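Local coordinates for protein 6-pyruvoyl tetrahydrobiopterin synthase (Plasmodium vivax, PDB 2A0S) that belongs to the 6-pyruvoyl tetrahydropterin synthase family, forms a six-chain assembly, and holds a zinc ion and biopterin in the crystal, at residues R57-I62 against V159-V164; H88-M93 against I127-S132. All coordinates share one frame; numbering follows the deposited sequence.

Interaction 1. Residues R57-I62 against V159-V164; sequences RLRGNI and VNYMEV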
# COMPACT_ATOMS: atom_id res chain seq x y z
N ARG A 57 17.06 -8.85 -0.65
CA ARG A 57 16.79 -10.07 0.11
C ARG A 57 18.07 -10.88 0.33
O ARG A 57 18.86 -11.07 -0.59
CB ARG A 57 15.75 -10.94 -0.59
CG ARG A 57 14.32 -10.67 -0.18
CD ARG A 57 13.36 -11.61 -0.91
NE ARG A 57 11.96 -11.31 -0.63
CZ ARG A 57 11.23 -10.42 -1.29
NH1 ARG A 57 9.96 -10.22 -0.95
NH2 ARG A 57 11.75 -9.71 -2.28
N LEU A 58 18.25 -11.35 1.57
CA LEU A 58 19.42 -12.12 1.97
C LEU A 58 19.03 -13.37 2.75
O LEU A 58 18.06 -13.34 3.51
CB LEU A 58 20.31 -11.29 2.90
CG LEU A 58 21.14 -10.10 2.41
CD1 LEU A 58 20.31 -8.82 2.44
CD2 LEU A 58 22.36 -9.94 3.31
N ARG A 59 19.80 -14.44 2.58
CA ARG A 59 19.63 -15.65 3.38
C ARG A 59 20.92 -16.01 4.11
O ARG A 59 22.01 -15.94 3.53
CB ARG A 59 19.18 -16.82 2.50
CG ARG A 59 17.77 -16.69 1.94
CD ARG A 59 17.47 -17.81 0.96
NE ARG A 59 16.27 -17.53 0.18
CZ ARG A 59 15.95 -18.15 -0.96
NH1 ARG A 59 14.83 -17.82 -1.59
NH2 ARG A 59 16.75 -19.07 -1.47
N GLY A 60 20.78 -16.39 5.37
CA GLY A 60 21.92 -16.78 6.20
C GLY A 60 21.48 -17.33 7.54
O GLY A 60 20.28 -17.46 7.81
N ASN A 61 22.45 -17.65 8.39
CA ASN A 61 22.17 -18.13 9.74
C ASN A 61 22.13 -16.97 10.73
O ASN A 61 22.88 -16.00 10.59
CB ASN A 61 23.20 -19.17 10.17
CG ASN A 61 23.22 -20.39 9.28
OD1 ASN A 61 22.18 -20.99 8.99
ND2 ASN A 61 24.40 -20.79 8.83
N ILE A 62 21.25 -17.09 11.72
CA ILE A 62 21.18 -16.11 12.80
C ILE A 62 22.43 -16.24 13.67
O ILE A 62 22.72 -17.30 14.22
CB ILE A 62 19.90 -16.29 13.66
CG1 ILE A 62 18.65 -16.16 12.78
CG2 ILE A 62 19.86 -15.28 14.81
CD1 ILE A 62 17.40 -16.79 13.37
N VAL A 159 26.13 -15.30 5.34
CA VAL A 159 25.22 -15.04 4.22
C VAL A 159 25.69 -15.82 2.99
O VAL A 159 26.85 -15.72 2.58
CB VAL A 159 25.12 -13.53 3.89
CG1 VAL A 159 24.17 -13.28 2.72
CG2 VAL A 159 24.67 -12.74 5.12
N ASN A 160 24.79 -16.62 2.42
CA ASN A 160 25.10 -17.45 1.26
C ASN A 160 24.21 -17.17 0.04
O ASN A 160 24.32 -17.85 -0.99
CB ASN A 160 25.05 -18.94 1.63
CG ASN A 160 23.67 -19.39 2.10
OD1 ASN A 160 22.77 -18.58 2.31
ND2 ASN A 160 23.51 -20.70 2.26
N TYR A 161 23.35 -16.17 0.16
CA TYR A 161 22.39 -15.83 -0.89
C TYR A 161 22.07 -14.34 -0.87
O TYR A 161 21.71 -13.78 0.16
CB TYR A 161 21.11 -16.66 -0.70
CG TYR A 161 20.03 -16.44 -1.75
CD1 TYR A 161 20.06 -17.14 -2.96
CD2 TYR A 161 18.99 -15.55 -1.53
CE1 TYR A 161 19.07 -16.95 -3.92
CE2 TYR A 161 17.99 -15.35 -2.48
CZ TYR A 161 18.04 -16.06 -3.67
OH TYR A 161 17.06 -15.87 -4.62
N MET A 162 22.23 -13.70 -2.03
CA MET A 162 21.90 -12.29 -2.21
C MET A 162 20.92 -12.14 -3.37
O MET A 162 21.08 -12.78 -4.41
CB MET A 162 23.16 -11.46 -2.50
CG MET A 162 24.08 -11.27 -1.30
SD MET A 162 23.58 -9.94 -0.20
CE MET A 162 24.00 -8.49 -1.17
N GLU A 163 19.90 -11.31 -3.18
CA GLU A 163 18.84 -11.14 -4.17
C GLU A 163 18.34 -9.69 -4.19
O GLU A 163 17.96 -9.14 -3.16
CB GLU A 163 17.68 -12.09 -3.86
CG GLU A 163 16.52 -12.02 -4.83
CD GLU A 163 15.28 -12.74 -4.34
OE1 GLU A 163 15.30 -13.99 -4.23
OE2 GLU A 163 14.27 -12.06 -4.06
N VAL A 164 18.36 -9.08 -5.38
CA VAL A 164 17.80 -7.73 -5.53
C VAL A 164 16.57 -7.73 -6.44
O VAL A 164 16.53 -8.42 -7.46
CB VAL A 164 18.84 -6.67 -6.02
CG1 VAL A 164 20.11 -6.72 -5.19
CG2 VAL A 164 19.16 -6.83 -7.50
O HOH W 1 14.51 -9.12 -3.56
O HOH W 2 13.49 -15.08 -2.21

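Interaction 2. Residues H88-M93 against I127-S132; sequences HFILPM and IPIKHS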
# COMPACT_ATOMS: atom_id res chain seq x y z
N HIS A 88 19.53 11.09 -12.96
CA HIS A 88 20.34 11.03 -14.17
C HIS A 88 19.61 10.33 -15.31
O HIS A 88 18.62 9.63 -15.09
CB HIS A 88 21.67 10.29 -13.90
CG HIS A 88 22.62 11.06 -13.03
ND1 HIS A 88 22.81 10.76 -11.70
CD2 HIS A 88 23.43 12.10 -13.31
CE1 HIS A 88 23.69 11.59 -11.19
NE2 HIS A 88 24.09 12.42 -12.14
N PHE A 89 20.09 10.54 -16.54
CA PHE A 89 19.71 9.69 -17.66
C PHE A 89 20.58 8.44 -17.62
O PHE A 89 21.81 8.53 -17.55
CB PHE A 89 19.89 10.43 -19.00
CG PHE A 89 19.76 9.54 -20.21
CD1 PHE A 89 18.51 9.20 -20.72
CD2 PHE A 89 20.90 9.06 -20.85
CE1 PHE A 89 18.40 8.38 -21.84
CE2 PHE A 89 20.80 8.24 -21.97
CZ PHE A 89 19.54 7.90 -22.47
N ILE A 90 19.94 7.27 -17.64
CA ILE A 90 20.66 6.00 -17.64
C ILE A 90 21.17 5.69 -19.04
O ILE A 90 20.40 5.39 -19.95
CB ILE A 90 19.80 4.83 -17.09
CG1 ILE A 90 19.46 5.06 -15.62
CG2 ILE A 90 20.52 3.50 -17.28
CD1 ILE A 90 18.40 4.12 -15.07
N LEU A 91 22.49 5.78 -19.21
CA LEU A 91 23.14 5.55 -20.49
C LEU A 91 23.83 4.18 -20.53
O LEU A 91 24.80 3.95 -19.80
CB LEU A 91 24.13 6.67 -20.80
CG LEU A 91 24.96 6.65 -22.09
CD1 LEU A 91 24.08 6.57 -23.33
CD2 LEU A 91 25.85 7.88 -22.16
N PRO A 92 23.31 3.25 -21.37
CA PRO A 92 23.91 1.93 -21.53
C PRO A 92 25.19 1.99 -22.36
O PRO A 92 25.14 2.35 -23.54
CB PRO A 92 22.83 1.13 -22.27
CG PRO A 92 21.63 2.03 -22.37
CD PRO A 92 22.13 3.42 -22.23
N MET A 93 26.32 1.65 -21.74
CA MET A 93 27.63 1.72 -22.38
C MET A 93 27.83 0.73 -23.53
O MET A 93 28.45 1.05 -24.54
CB MET A 93 28.74 1.49 -21.35
CG MET A 93 28.91 2.57 -20.30
SD MET A 93 30.08 2.07 -19.02
CE MET A 93 31.64 2.22 -19.89
N ILE A 127 26.55 3.28 -17.37
CA ILE A 127 26.41 1.99 -16.72
C ILE A 127 26.83 0.88 -17.69
O ILE A 127 26.38 0.87 -18.84
CB ILE A 127 24.96 1.79 -16.21
CG1 ILE A 127 24.61 2.88 -15.19
CG2 ILE A 127 24.77 0.41 -15.57
CD1 ILE A 127 23.15 3.20 -15.13
N PRO A 128 27.72 -0.03 -17.24
CA PRO A 128 28.21 -1.14 -18.06
C PRO A 128 27.13 -2.18 -18.41
O PRO A 128 27.22 -3.34 -17.98
CB PRO A 128 29.31 -1.76 -17.19
CG PRO A 128 28.95 -1.39 -15.80
CD PRO A 128 28.34 -0.02 -15.91
N ILE A 129 26.13 -1.76 -19.18
CA ILE A 129 25.02 -2.62 -19.60
C ILE A 129 24.70 -2.39 -21.08
O ILE A 129 25.09 -1.38 -21.66
CB ILE A 129 23.73 -2.39 -18.75
CG1 ILE A 129 23.33 -0.91 -18.75
CG2 ILE A 129 23.92 -2.93 -17.33
CD1 ILE A 129 22.01 -0.61 -18.04
N LYS A 130 23.99 -3.34 -21.69
CA LYS A 130 23.62 -3.26 -23.10
C LYS A 130 22.28 -2.56 -23.30
O LYS A 130 22.08 -1.85 -24.30
CB LYS A 130 23.58 -4.65 -23.73
CG LYS A 130 24.93 -5.37 -23.78
CD LYS A 130 24.84 -6.70 -24.51
CE LYS A 130 24.74 -6.52 -26.03
NZ LYS A 130 25.97 -5.94 -26.63
N HIS A 131 21.36 -2.77 -22.36
CA HIS A 131 20.04 -2.14 -22.40
C HIS A 131 19.67 -1.64 -21.01
O HIS A 131 19.96 -2.29 -20.01
CB HIS A 131 18.96 -3.13 -22.87
CG HIS A 131 19.36 -3.96 -24.05
ND1 HIS A 131 20.05 -5.14 -23.94
CD2 HIS A 131 19.16 -3.77 -25.38
CE1 HIS A 131 20.26 -5.65 -25.14
NE2 HIS A 131 19.73 -4.83 -26.03
N SER A 132 19.02 -0.48 -20.96
CA SER A 132 18.55 0.07 -19.69
C SER A 132 17.24 -0.59 -19.25
O SER A 132 16.30 0.08 -18.82
CB SER A 132 18.39 1.59 -19.80
OG SER A 132 17.59 1.95 -20.92
O HOH W 3 18.46 4.49 -21.55

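Interaction 1. Residues R57-I62 against V159-V164
R57 and E163 face each other as a hydrogen-bonded pair of two antiparallel strands. R57 N reaches E163 O at 2.7 Å in a nearly straight bond (174° at the hydrogen), while the return bond from E163 N to R57 O is bent. One step along, L58 and M162 form the non-hydrogen-bonded pair, followed by the hydrogen-bonded pair R59 and Y161, where R59 N binds Y161 O. A further bond runs from N160 N to R59 O (3.1 Å), and the CA-H of V159 also points at that oxygen.

R59 runs out extended beside Y161, and its guanidinium lies on one ring face with the planes only 7° apart. CZ of R59 sits 4.0 Å from the Y161 ring centroid, a cation-pi stack. Y161 CG is anti to the backbone N (chi1 -178°), which carries the ring alongside the arginine. A salt bridge from R59 NE to E22 helps fix the guanidinium's rotation.

Among the charged groups, E163 OE1 accepts from Y161 OH (2.6 Å) through its anti lone pair. A water joins the same OE1 to R59 NH1, its bond to the arginine being weak. The other oxygen, OE2, makes a long salt bridge with R57 NH2 (3.9 Å), and a second water joins these two atoms.

The apolar contacts lie on the other face of the sheet: L58 CG rests on M162 SD at 3.6 Å, and L58 CD2 meets V159 CG1.

Both strands are interior to the antiparallel sheet, with strand 20-40 flanking 48-61 and strand 172-179 flanking 161-167. Helix 134-149 packs on the L58-M162 face through I146 and I149 against M162, while H177 from the last strand meets the Y161 ring.

Interaction 2. Residues H88-M93 against I127-S132
I127 is tied by two backbone bonds to L91 and M93, which flank P92: its N donates to L91 O at 3.1 Å, and its O accepts from M93 N at 3.0 Å. I129 N also binds I127 O, from the opposite face of the carbonyl plane, so two donors grip this one oxygen. Against this backbone pairing, I90 CG2 presses on I127 CD1 at 3.4 Å, a tight fit between two side chains crossing at a slant. With I90 CG2 anti to the backbone N, that methyl also meets S132 CB. P92 CB packs on I129 O at 3.4 Å, and M93 SD lies beside P128 N.

The bonds of I127 make a parallel bridge with P92, at the end of the parallel pairing of strands 89-92 and 124-127. Just beyond it P128 centres an inverse gamma turn, closed by I129 N on I127 O, and the chain swings round P92.

Further along, a water links I90 O (2.7 Å) with S132 OG (2.8 Å). Around this shell, the backbones of H88 and I90 bond to A35 of strand 20-40, E136 of helix 134-149 binds K130 N and H131 ND1, K130 NZ reaches Y94 O, and I137 packs on I90.

Overall arrangement
The two contacts lie on opposite sides of the chain's centre, with their own centres 27 Å apart and their nearest atoms about 12 Å apart. Along the sequence, interaction 2 falls between the two segments of interaction 1. Strand 20-40 links them, lying next to strand 48-61 at one place and bonding through A35 to H88 and I90 at another, and helix 134-149 touches both contacts. Interaction 2 is the closer to the bound ligands: the S132 side chain is about 7 Å from a biopterin and about 7 Å from a zinc ion, whereas the L58 side chain in interaction 1 is about 9 Å from a biopterin.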